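Local coordinates for protein alpha-1,2-Mannosidase (Trichoderma reesei, PDB 1HCU) that probably trims alpha-1,2-linked mannose residues from high-mannose N-glycans as a calcium-dependent family 47 glycosyl hydrolase, at residues Val98-Thr101 and Asn102-Tyr105; Gly242-Asp245 and Ser246-Tyr250; Thr405-Ser408 and Lys409-Asp412. All coordinates share one frame; numbering follows the deposited sequence.

Contact 1 of 3, residues Val98-Thr101 and Asn102-Tyr105; sequences VFET and NIRY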
ATOM      1  N   VAL A  98      -1.079  15.405  -1.380  1.00 11.98           N
ATOM      2  CA  VAL A  98       0.362  15.213  -1.367  1.00 12.75           C
ATOM      3  C   VAL A  98       0.659  13.711  -1.244  1.00 13.42           C
ATOM      4  O   VAL A  98       1.473  13.169  -1.991  1.00 13.20           O
ATOM      5  CB  VAL A  98       0.995  15.952  -0.169  1.00 13.40           C
ATOM      6  CG1 VAL A  98       2.495  15.692  -0.132  1.00 11.59           C
ATOM      7  CG2 VAL A  98       0.688  17.442  -0.265  1.00 12.06           C
ATOM      8  N   PHE A  99      -0.027  13.053  -0.309  1.00 13.50           N
ATOM      9  CA  PHE A  99       0.134  11.614  -0.051  1.00 14.61           C
ATOM     10  C   PHE A  99      -0.214  10.696  -1.229  1.00 14.87           C
ATOM     11  O   PHE A  99       0.625   9.915  -1.687  1.00 16.24           O
ATOM     12  CB  PHE A  99      -0.704  11.214   1.174  1.00 13.21           C
ATOM     13  CG  PHE A  99      -0.812   9.724   1.384  1.00 13.12           C
ATOM     14  CD1 PHE A  99       0.298   8.971   1.767  1.00 13.47           C
ATOM     15  CD2 PHE A  99      -2.031   9.072   1.201  1.00 12.54           C
ATOM     16  CE1 PHE A  99       0.196   7.594   1.965  1.00 12.84           C
ATOM     17  CE2 PHE A  99      -2.144   7.694   1.397  1.00 12.71           C
ATOM     18  CZ  PHE A  99      -1.026   6.953   1.780  1.00 12.69           C
ATOM     19  N   GLU A 100      -1.451  10.776  -1.709  1.00 16.05           N
ATOM     20  CA  GLU A 100      -1.889   9.935  -2.826  1.00 15.48           C
ATOM     21  C   GLU A 100      -1.033  10.168  -4.068  1.00 15.57           C
ATOM     22  O   GLU A 100      -0.661   9.217  -4.760  1.00 17.12           O
ATOM     23  CB  GLU A 100      -3.356  10.218  -3.172  1.00 16.70           C
ATOM     24  CG  GLU A 100      -4.358  10.019  -2.033  1.00 19.84           C
ATOM     25  CD  GLU A 100      -4.396   8.587  -1.510  1.00 23.25           C
ATOM     26  OE1 GLU A 100      -4.059   7.657  -2.272  1.00 23.75           O
ATOM     27  OE2 GLU A 100      -4.781   8.390  -0.339  1.00 24.47           O
ATOM     28  N   THR A 101      -0.719  11.429  -4.349  1.00 12.93           N
ATOM     29  CA  THR A 101       0.083  11.764  -5.520  1.00 12.55           C
ATOM     30  C   THR A 101       1.499  11.199  -5.411  1.00 12.90           C
ATOM     31  O   THR A 101       2.057  10.679  -6.378  1.00 12.76           O
ATOM     32  CB  THR A 101       0.163  13.299  -5.712  1.00 11.83           C
ATOM     33  OG1 THR A 101      -1.163  13.833  -5.787  1.00 11.69           O
ATOM     34  CG2 THR A 101       0.910  13.648  -6.993  1.00 11.67           C
ATOM     35  N   ASN A 102       2.063  11.291  -4.215  1.00 12.61           N
ATOM     36  CA  ASN A 102       3.404  10.811  -3.942  1.00  9.76           C
ATOM     37  C   ASN A 102       3.588   9.312  -4.156  1.00 10.01           C
ATOM     38  O   ASN A 102       4.470   8.886  -4.904  1.00 11.44           O
ATOM     39  CB  ASN A 102       3.780  11.164  -2.499  1.00  9.91           C
ATOM     40  CG  ASN A 102       5.080  10.516  -2.065  1.00 12.06           C
ATOM     41  OD1 ASN A 102       6.168  10.954  -2.446  1.00 15.15           O
ATOM     42  ND2 ASN A 102       4.972   9.454  -1.282  1.00 10.64           N
ATOM     43  N   ILE A 103       2.763   8.514  -3.490  1.00 10.86           N
ATOM     44  CA  ILE A 103       2.873   7.063  -3.575  1.00 12.11           C
ATOM     45  C   ILE A 103       2.574   6.480  -4.958  1.00 12.86           C
ATOM     46  O   ILE A 103       3.178   5.474  -5.355  1.00 11.56           O
ATOM     47  CB  ILE A 103       1.970   6.375  -2.504  1.00 12.21           C
ATOM     48  CG1 ILE A 103       0.490   6.572  -2.841  1.00 10.84           C
ATOM     49  CG2 ILE A 103       2.280   6.947  -1.124  1.00  9.23           C
ATOM     50  CD1 ILE A 103      -0.464   5.839  -1.903  1.00 13.58           C
ATOM     51  N   ARG A 104       1.660   7.108  -5.693  1.00 13.44           N
ATOM     52  CA  ARG A 104       1.306   6.622  -7.033  1.00 14.00           C
ATOM     53  C   ARG A 104       2.207   7.159  -8.146  1.00 13.54           C
ATOM     54  O   ARG A 104       2.940   6.409  -8.786  1.00 14.44           O
ATOM     55  CB  ARG A 104      -0.145   6.980  -7.376  1.00 14.07           C
ATOM     56  CG  ARG A 104      -1.212   6.214  -6.618  1.00 15.93           C
ATOM     57  CD  ARG A 104      -2.575   6.484  -7.238  1.00 18.51           C
ATOM     58  NE  ARG A 104      -3.644   5.758  -6.567  1.00 23.10           N
ATOM     59  CZ  ARG A 104      -3.939   5.894  -5.280  1.00 25.52           C
ATOM     60  NH1 ARG A 104      -3.237   6.735  -4.533  1.00 23.80           N
ATOM     61  NH2 ARG A 104      -4.932   5.193  -4.741  1.00 25.11           N
ATOM     62  N   TYR A 105       2.147   8.464  -8.373  1.00 11.66           N
ATOM     63  CA  TYR A 105       2.920   9.080  -9.441  1.00 13.33           C
ATOM     64  C   TYR A 105       4.432   9.082  -9.229  1.00 13.21           C
ATOM     65  O   TYR A 105       5.178   8.487 -10.003  1.00 12.49           O
ATOM     66  CB  TYR A 105       2.396  10.496  -9.677  1.00 11.97           C
ATOM     67  CG  TYR A 105       0.988  10.504 -10.244  1.00 14.58           C
ATOM     68  CD1 TYR A 105      -0.092  10.978  -9.498  1.00 14.02           C
ATOM     69  CD2 TYR A 105       0.745  10.062 -11.549  1.00 16.57           C
ATOM     70  CE1 TYR A 105      -1.386  11.021 -10.049  1.00 15.50           C
ATOM     71  CE2 TYR A 105      -0.534  10.100 -12.105  1.00 16.72           C
ATOM     72  CZ  TYR A 105      -1.595  10.586 -11.355  1.00 15.24           C
ATOM     73  OH  TYR A 105      -2.844  10.679 -11.936  1.00 13.51           O
TER

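Contact 2 of 3, residues Gly242-Asp245 and Ser246-Tyr250; sequences GLMD and SFYEY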
ATOM      1  N   GLY A 242      -6.191   2.894   8.227  1.00 14.66           N
ATOM      2  CA  GLY A 242      -6.299   4.262   7.747  1.00 15.52           C
ATOM      3  C   GLY A 242      -5.737   5.337   8.658  1.00 15.77           C
ATOM      4  O   GLY A 242      -5.915   5.289   9.875  1.00 16.28           O
ATOM      5  N   LEU A 243      -5.047   6.304   8.057  1.00 15.99           N
ATOM      6  CA  LEU A 243      -4.458   7.427   8.783  1.00 14.57           C
ATOM      7  C   LEU A 243      -3.155   7.167   9.533  1.00 13.99           C
ATOM      8  O   LEU A 243      -2.547   8.115  10.037  1.00 13.67           O
ATOM      9  CB  LEU A 243      -5.471   8.002   9.777  1.00 14.53           C
ATOM     10  CG  LEU A 243      -6.803   8.484   9.216  1.00 16.20           C
ATOM     11  CD1 LEU A 243      -7.668   8.919  10.385  1.00 15.37           C
ATOM     12  CD2 LEU A 243      -6.590   9.627   8.218  1.00 16.87           C
ATOM     13  N   MET A 244      -2.716   5.911   9.617  1.00 12.77           N
ATOM     14  CA  MET A 244      -1.479   5.604  10.336  1.00 11.81           C
ATOM     15  C   MET A 244      -0.649   4.479   9.723  1.00 12.03           C
ATOM     16  O   MET A 244       0.584   4.533   9.743  1.00 14.31           O
ATOM     17  CB  MET A 244      -1.803   5.263  11.804  1.00 12.04           C
ATOM     18  CG  MET A 244      -0.593   4.936  12.684  1.00  9.53           C
ATOM     19  SD  MET A 244      -1.038   4.821  14.464  1.00 13.52           S
ATOM     20  CE  MET A 244      -1.172   6.580  14.896  1.00  8.07           C
ATOM     21  N   ASP A 245      -1.320   3.473   9.168  1.00 11.13           N
ATOM     22  CA  ASP A 245      -0.648   2.311   8.580  1.00  8.96           C
ATOM     23  C   ASP A 245       0.710   2.509   7.903  1.00  9.58           C
ATOM     24  O   ASP A 245       1.729   2.009   8.385  1.00 11.03           O
ATOM     25  CB  ASP A 245      -1.576   1.604   7.585  1.00 10.45           C
ATOM     26  CG  ASP A 245      -2.243   2.572   6.602  1.00 13.25           C
ATOM     27  OD1 ASP A 245      -1.725   3.695   6.377  1.00  9.89           O
ATOM     28  OD2 ASP A 245      -3.293   2.188   6.046  1.00 12.61           O
ATOM     29  N   SER A 246       0.735   3.225   6.784  1.00  8.18           N
ATOM     30  CA  SER A 246       1.986   3.390   6.052  1.00 10.55           C
ATOM     31  C   SER A 246       3.137   4.079   6.796  1.00  9.93           C
ATOM     32  O   SER A 246       4.279   3.999   6.354  1.00  9.52           O
ATOM     33  CB  SER A 246       1.726   4.057   4.685  1.00  9.41           C
ATOM     34  OG  SER A 246       0.910   5.214   4.778  1.00 14.87           O
ATOM     35  N   PHE A 247       2.847   4.734   7.922  1.00 11.11           N
ATOM     36  CA  PHE A 247       3.899   5.383   8.713  1.00  9.78           C
ATOM     37  C   PHE A 247       4.823   4.331   9.342  1.00  9.58           C
ATOM     38  O   PHE A 247       6.045   4.418   9.219  1.00  8.57           O
ATOM     39  CB  PHE A 247       3.307   6.252   9.827  1.00 11.21           C
ATOM     40  CG  PHE A 247       4.290   6.559  10.923  1.00 10.94           C
ATOM     41  CD1 PHE A 247       4.215   5.903  12.144  1.00  9.93           C
ATOM     42  CD2 PHE A 247       5.351   7.429  10.692  1.00 10.02           C
ATOM     43  CE1 PHE A 247       5.194   6.100  13.125  1.00 11.88           C
ATOM     44  CE2 PHE A 247       6.332   7.632  11.659  1.00 11.80           C
ATOM     45  CZ  PHE A 247       6.256   6.965  12.878  1.00 12.18           C
ATOM     46  N   TYR A 248       4.227   3.357  10.028  1.00  9.51           N
ATOM     47  CA  TYR A 248       4.984   2.273  10.650  1.00 10.33           C
ATOM     48  C   TYR A 248       5.696   1.475   9.563  1.00 11.33           C
ATOM     49  O   TYR A 248       6.840   1.054   9.742  1.00 11.91           O
ATOM     50  CB  TYR A 248       4.053   1.336  11.434  1.00  9.25           C
ATOM     51  CG  TYR A 248       3.462   1.971  12.672  1.00 10.26           C
ATOM     52  CD1 TYR A 248       2.099   1.877  12.947  1.00 10.97           C
ATOM     53  CD2 TYR A 248       4.262   2.691  13.550  1.00 10.85           C
ATOM     54  CE1 TYR A 248       1.550   2.491  14.064  1.00  9.92           C
ATOM     55  CE2 TYR A 248       3.728   3.307  14.667  1.00  8.88           C
ATOM     56  CZ  TYR A 248       2.373   3.207  14.916  1.00 10.42           C
ATOM     57  OH  TYR A 248       1.842   3.842  16.014  1.00 10.99           O
ATOM     58  N   GLU A 249       5.010   1.285   8.437  1.00  9.37           N
ATOM     59  CA  GLU A 249       5.551   0.543   7.298  1.00  9.00           C
ATOM     60  C   GLU A 249       6.867   1.141   6.788  1.00 10.01           C
ATOM     61  O   GLU A 249       7.858   0.426   6.621  1.00 10.59           O
ATOM     62  CB  GLU A 249       4.521   0.516   6.146  1.00  8.20           C
ATOM     63  CG  GLU A 249       4.915  -0.291   4.892  1.00 12.97           C
ATOM     64  CD  GLU A 249       3.907  -0.132   3.736  1.00 15.47           C
ATOM     65  OE1 GLU A 249       4.186  -0.614   2.609  1.00 16.47           O
ATOM     66  OE2 GLU A 249       2.836   0.473   3.956  1.00 15.90           O
ATOM     67  N   TYR A 250       6.877   2.447   6.532  1.00  9.49           N
ATOM     68  CA  TYR A 250       8.072   3.097   6.003  1.00 11.38           C
ATOM     69  C   TYR A 250       9.237   3.172   6.981  1.00 10.82           C
ATOM     70  O   TYR A 250      10.383   3.352   6.574  1.00 12.02           O
ATOM     71  CB  TYR A 250       7.742   4.501   5.474  1.00 13.58           C
ATOM     72  CG  TYR A 250       7.235   4.527   4.039  1.00 16.43           C
ATOM     73  CD1 TYR A 250       7.011   5.740   3.373  1.00 19.58           C
ATOM     74  CD2 TYR A 250       6.943   3.347   3.358  1.00 19.30           C
ATOM     75  CE1 TYR A 250       6.498   5.772   2.067  1.00 19.49           C
ATOM     76  CE2 TYR A 250       6.431   3.370   2.050  1.00 20.46           C
ATOM     77  CZ  TYR A 250       6.206   4.578   1.416  1.00 18.02           C
ATOM     78  OH  TYR A 250       5.654   4.578   0.158  1.00 13.65           O
TER

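Contact 3 of 3, residues Thr405-Ser408 and Lys409-Asp412; sequences TGDS and KWQD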
ATOM      1  N   THR A 405       8.946 -18.282   3.922  1.00 13.45           N
ATOM      2  CA  THR A 405       8.885 -19.709   4.278  1.00 13.31           C
ATOM      3  C   THR A 405       9.230 -20.680   3.145  1.00 15.19           C
ATOM      4  O   THR A 405       9.817 -21.740   3.380  1.00 14.56           O
ATOM      5  CB  THR A 405       7.486 -20.148   4.782  1.00 12.14           C
ATOM      6  OG1 THR A 405       6.541 -20.052   3.708  1.00 13.20           O
ATOM      7  CG2 THR A 405       7.027 -19.300   5.948  1.00 12.79           C
ATOM      8  N   GLY A 406       8.847 -20.332   1.922  1.00 15.99           N
ATOM      9  CA  GLY A 406       9.100 -21.225   0.806  1.00 15.56           C
ATOM     10  C   GLY A 406       8.053 -22.328   0.796  1.00 17.36           C
ATOM     11  O   GLY A 406       8.176 -23.306   0.064  1.00 19.89           O
ATOM     12  N   ASP A 407       7.014 -22.165   1.609  1.00 16.19           N
ATOM     13  CA  ASP A 407       5.945 -23.147   1.697  1.00 16.52           C
ATOM     14  C   ASP A 407       4.887 -22.897   0.612  1.00 16.83           C
ATOM     15  O   ASP A 407       4.217 -21.861   0.617  1.00 17.01           O
ATOM     16  CB  ASP A 407       5.304 -23.068   3.079  1.00 16.74           C
ATOM     17  CG  ASP A 407       4.320 -24.182   3.330  1.00 19.66           C
ATOM     18  OD1 ASP A 407       3.881 -24.830   2.354  1.00 20.34           O
ATOM     19  OD2 ASP A 407       3.974 -24.403   4.512  1.00 22.91           O
ATOM     20  N   SER A 408       4.736 -23.851  -0.306  1.00 15.74           N
ATOM     21  CA  SER A 408       3.782 -23.731  -1.409  1.00 15.70           C
ATOM     22  C   SER A 408       2.358 -23.510  -0.929  1.00 15.59           C
ATOM     23  O   SER A 408       1.486 -23.084  -1.693  1.00 15.00           O
ATOM     24  CB  SER A 408       3.831 -24.976  -2.311  1.00 16.34           C
ATOM     25  OG  SER A 408       3.401 -26.144  -1.631  1.00 16.83           O
ATOM     26  N   LYS A 409       2.127 -23.806   0.342  1.00 15.52           N
ATOM     27  CA  LYS A 409       0.813 -23.630   0.937  1.00 16.00           C
ATOM     28  C   LYS A 409       0.366 -22.179   0.761  1.00 14.45           C
ATOM     29  O   LYS A 409      -0.806 -21.905   0.512  1.00 12.39           O
ATOM     30  CB  LYS A 409       0.877 -23.965   2.426  1.00 19.24           C
ATOM     31  CG  LYS A 409      -0.353 -24.684   2.961  1.00 26.14           C
ATOM     32  CD  LYS A 409      -1.610 -23.872   2.759  1.00 28.59           C
ATOM     33  CE  LYS A 409      -2.765 -24.769   2.331  1.00 31.12           C
ATOM     34  NZ  LYS A 409      -2.447 -25.536   1.084  1.00 33.81           N
ATOM     35  N   TRP A 410       1.310 -21.252   0.888  1.00 13.93           N
ATOM     36  CA  TRP A 410       0.990 -19.836   0.769  1.00 14.23           C
ATOM     37  C   TRP A 410       0.575 -19.475  -0.640  1.00 14.25           C
ATOM     38  O   TRP A 410      -0.321 -18.655  -0.840  1.00 11.83           O
ATOM     39  CB  TRP A 410       2.180 -18.979   1.225  1.00 12.59           C
ATOM     40  CG  TRP A 410       2.497 -19.195   2.679  1.00 12.54           C
ATOM     41  CD1 TRP A 410       3.510 -19.950   3.191  1.00 11.89           C
ATOM     42  CD2 TRP A 410       1.744 -18.718   3.807  1.00 11.36           C
ATOM     43  NE1 TRP A 410       3.437 -19.977   4.561  1.00 12.47           N
ATOM     44  CE2 TRP A 410       2.364 -19.231   4.967  1.00  9.99           C
ATOM     45  CE3 TRP A 410       0.605 -17.907   3.947  1.00 11.12           C
ATOM     46  CZ2 TRP A 410       1.885 -18.963   6.256  1.00 12.44           C
ATOM     47  CZ3 TRP A 410       0.129 -17.640   5.230  1.00 10.62           C
ATOM     48  CH2 TRP A 410       0.770 -18.168   6.367  1.00 10.54           C
ATOM     49  N   GLN A 411       1.221 -20.093  -1.620  1.00 14.74           N
ATOM     50  CA  GLN A 411       0.854 -19.834  -2.998  1.00 15.00           C
ATOM     51  C   GLN A 411      -0.574 -20.311  -3.213  1.00 14.40           C
ATOM     52  O   GLN A 411      -1.337 -19.674  -3.932  1.00 15.12           O
ATOM     53  CB  GLN A 411       1.788 -20.569  -3.941  1.00 14.90           C
ATOM     54  CG  GLN A 411       3.203 -20.093  -3.855  1.00 17.51           C
ATOM     55  CD  GLN A 411       4.097 -20.855  -4.785  1.00 17.92           C
ATOM     56  OE1 GLN A 411       4.233 -22.071  -4.663  1.00 20.97           O
ATOM     57  NE2 GLN A 411       4.708 -20.154  -5.730  1.00 17.82           N
ATOM     58  N   ASP A 412      -0.939 -21.426  -2.586  1.00 14.32           N
ATOM     59  CA  ASP A 412      -2.294 -21.960  -2.738  1.00 16.85           C
ATOM     60  C   ASP A 412      -3.320 -20.991  -2.154  1.00 15.80           C
ATOM     61  O   ASP A 412      -4.379 -20.771  -2.742  1.00 17.05           O
ATOM     62  CB  ASP A 412      -2.421 -23.332  -2.062  1.00 16.53           C
ATOM     63  CG  ASP A 412      -1.585 -24.406  -2.747  1.00 20.48           C
ATOM     64  OD1 ASP A 412      -1.268 -25.420  -2.089  1.00 23.69           O
ATOM     65  OD2 ASP A 412      -1.250 -24.248  -3.941  1.00 20.95           O
TER
HETATM   66  O   HOH W   1       4.420 -21.959   6.882  1.00 29.71           O

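Contact 1 of 3, residues Val98-Thr101 and Asn102-Tyr105
Phe99 and Ile103 meet across the first turns of helix 98-117, where Val98-Thr101 runs straight into Asn102-Tyr105. The backbone bonds are helical. Ile103 N gives a nearly straight bond to Phe99 O at 3.1 Å. Asn102 N bonds to Val98 O, Arg104 N to Glu100 O and Tyr105 N to Thr101 O. The helix widens into a pi-type turn over 102-105.

Glu100 and Arg104 carry the polar side of the contact. They lie side by side and point the same way. NH1 of Arg104 reaches OE1 of Glu100 at 2.6 Å, in a salt bridge with an N-H...O angle of 153°. OE1 is met nearly along its C-O axis and sits slightly off the guanidinium plane. The carboxylate and guanidinium planes are turned 52° apart, and the bridge runs through NH1 and OE1. NE of Arg104 has a second partner, Ser451 OG. An alanine at Arg104 removes that cation, which would probably leave the Glu100 carboxylate without its ionic mate and freer to turn.

The apolar contacts lie on other faces of the helix. The Phe99 ring swings anti to its own N (chi1 170°) and lies against Ile103. CD1 of Ile103 sits over one ring face, 3.9 Å from CZ of Phe99, and CG2 of Ile103 is 3.8 Å from CE1 of Phe99. CG2 of Thr101 meets CD1 of Tyr105 at 3.8 Å, obliquely to the ring. Thr101 OG1 bonds back to Ser97 O, and Tyr105 OH bonds to Arg51 O.

Glu100 is predicted to be a proton donor. A partly exposed acid is held here by a buried arginine one helical turn on, which is consistent with a place in the active site of the family 47 alpha/alpha barrel.

Contact 2 of 3, residues Gly242-Asp245 and Ser246-Tyr250
Asp245 and Ser246 stand at the start of helix 245-257, in the predicted active site of the enzyme, to which Asp245 is assigned. Here the loop residues 242-245 turn into the helix.

The Asp245 carboxylate folds back on its own backbone. Its CG lies between the backbone N and the carbonyl carbon (chi1 48°), which brings OD1 within 2.5 Å of Ser246 N. This is a short hydrogen bond. The N-H meets OD1 on the anti side, out of the carboxylate plane. It probably restrains the turn of the carboxylate at the helix start. Ser246 OG lies 3.4 Å from Asp245 OD1, a weak and unsettled bond. The stronger partner of this hydroxyl is Ser180 OG.

The backbone is joined by a short first turn. Phe247 N bonds to Met244 O at 2.9 Å, from above the carbonyl plane. The next bond, from Glu249 N to Asp245 O, is weak at 3.4 Å.

Met244 and Tyr248 make a Met-aromatic contact. The sulfur SD of Met244 is 4.6 Å from the centroid of the Tyr248 ring and 62° off its normal, an oblique approach. SD of Met244 lies 3.4 Å from OH of Tyr248, a hydroxyl that also makes a weak bond to Tyr296 OH. SD and CG of Met244 both reach CE1 of Tyr248, each at 3.5 Å.

Most of the touching residues are buried, among several helices and loops. Tyr248 also stacks on Trp240, and Met244 packs on Val175 of helix 175-178. Phe247 reaches helix 196-209 at Glu205 and Leu208. Glu249 forms a salt bridge to Lys253 and bonds to the calcium-binding Thr485, while Tyr250 packs against helix 182-192.

Contact 3 of 3, residues Thr405-Ser408 and Lys409-Asp412
Asp407 and Lys409 form the capping bond that starts helix 408-425. Lys409 N donates to Asp407 OD1 at 2.9 Å, from well above the carboxylate plane. CG of Asp407 is anti to its backbone N (chi1 -172°), which lays the carboxylate beside the Lys409 chain. Two further bonds tie the turn: Trp410 N to Asp407 O at 3.0 Å, and Asp412 N to Ser408 O.

A side-chain bond shapes the loop before the cap. Asp407 N donates to Thr405 OG1 at 3.0 Å, an ST turn. Thr405 OG1 also bonds to Ala401 O, in the helix just left. Gly406 between them has a positive phi of 79°, where a CB would jam against the preceding carbonyl.

Packing centres on the Trp410 indole. Thr405 crosses it at about a right angle, and its OG1 comes obliquely to within 3.1 Å of Trp410 CD1. CB of Asp407 touches CD1 of Trp410 at 3.6 Å. A water accepts from Trp410 NE1 at 3.2 Å and makes a weak bond to Asp407 OD2. The indole also packs on Leu398, Ala401 and Tyr402 of helix 393-405.

The charged contacts are on the surface. NZ of Lys409 pairs with OD1 of Asp412 at 3.4 Å. The other oxygen of Asp412 bridges to Arg15, so this carboxylate is shared between two cations.

The arrangement is a tight helix-to-helix turn. A glycine breaks helix 393-405, and the N-cap aspartate opens helix 408-425.

How the contacts relate
Contacts 1 and 2 are mostly buried, their centres about 11 and 9 Å from the centre of the chain, and contact 3 lies on the surface. Contacts 1 and 2 touch: Phe99 CE1 is 3.8 Å from Ser246 OG. Each holds a predicted active-site acid, and each packs or bonds to Thr485. Contact 3 is about 24 Å from contact 1 and about 18 Å from contact 2, by nearest atoms, and lies away from the annotated sites. All three occur at or near helix starts, but their chemistry differs. Contact 1 has a salt bridge within the helix, contact 2 a Met-aromatic pair, and contact 3 a capped turn with a water and exposed charges.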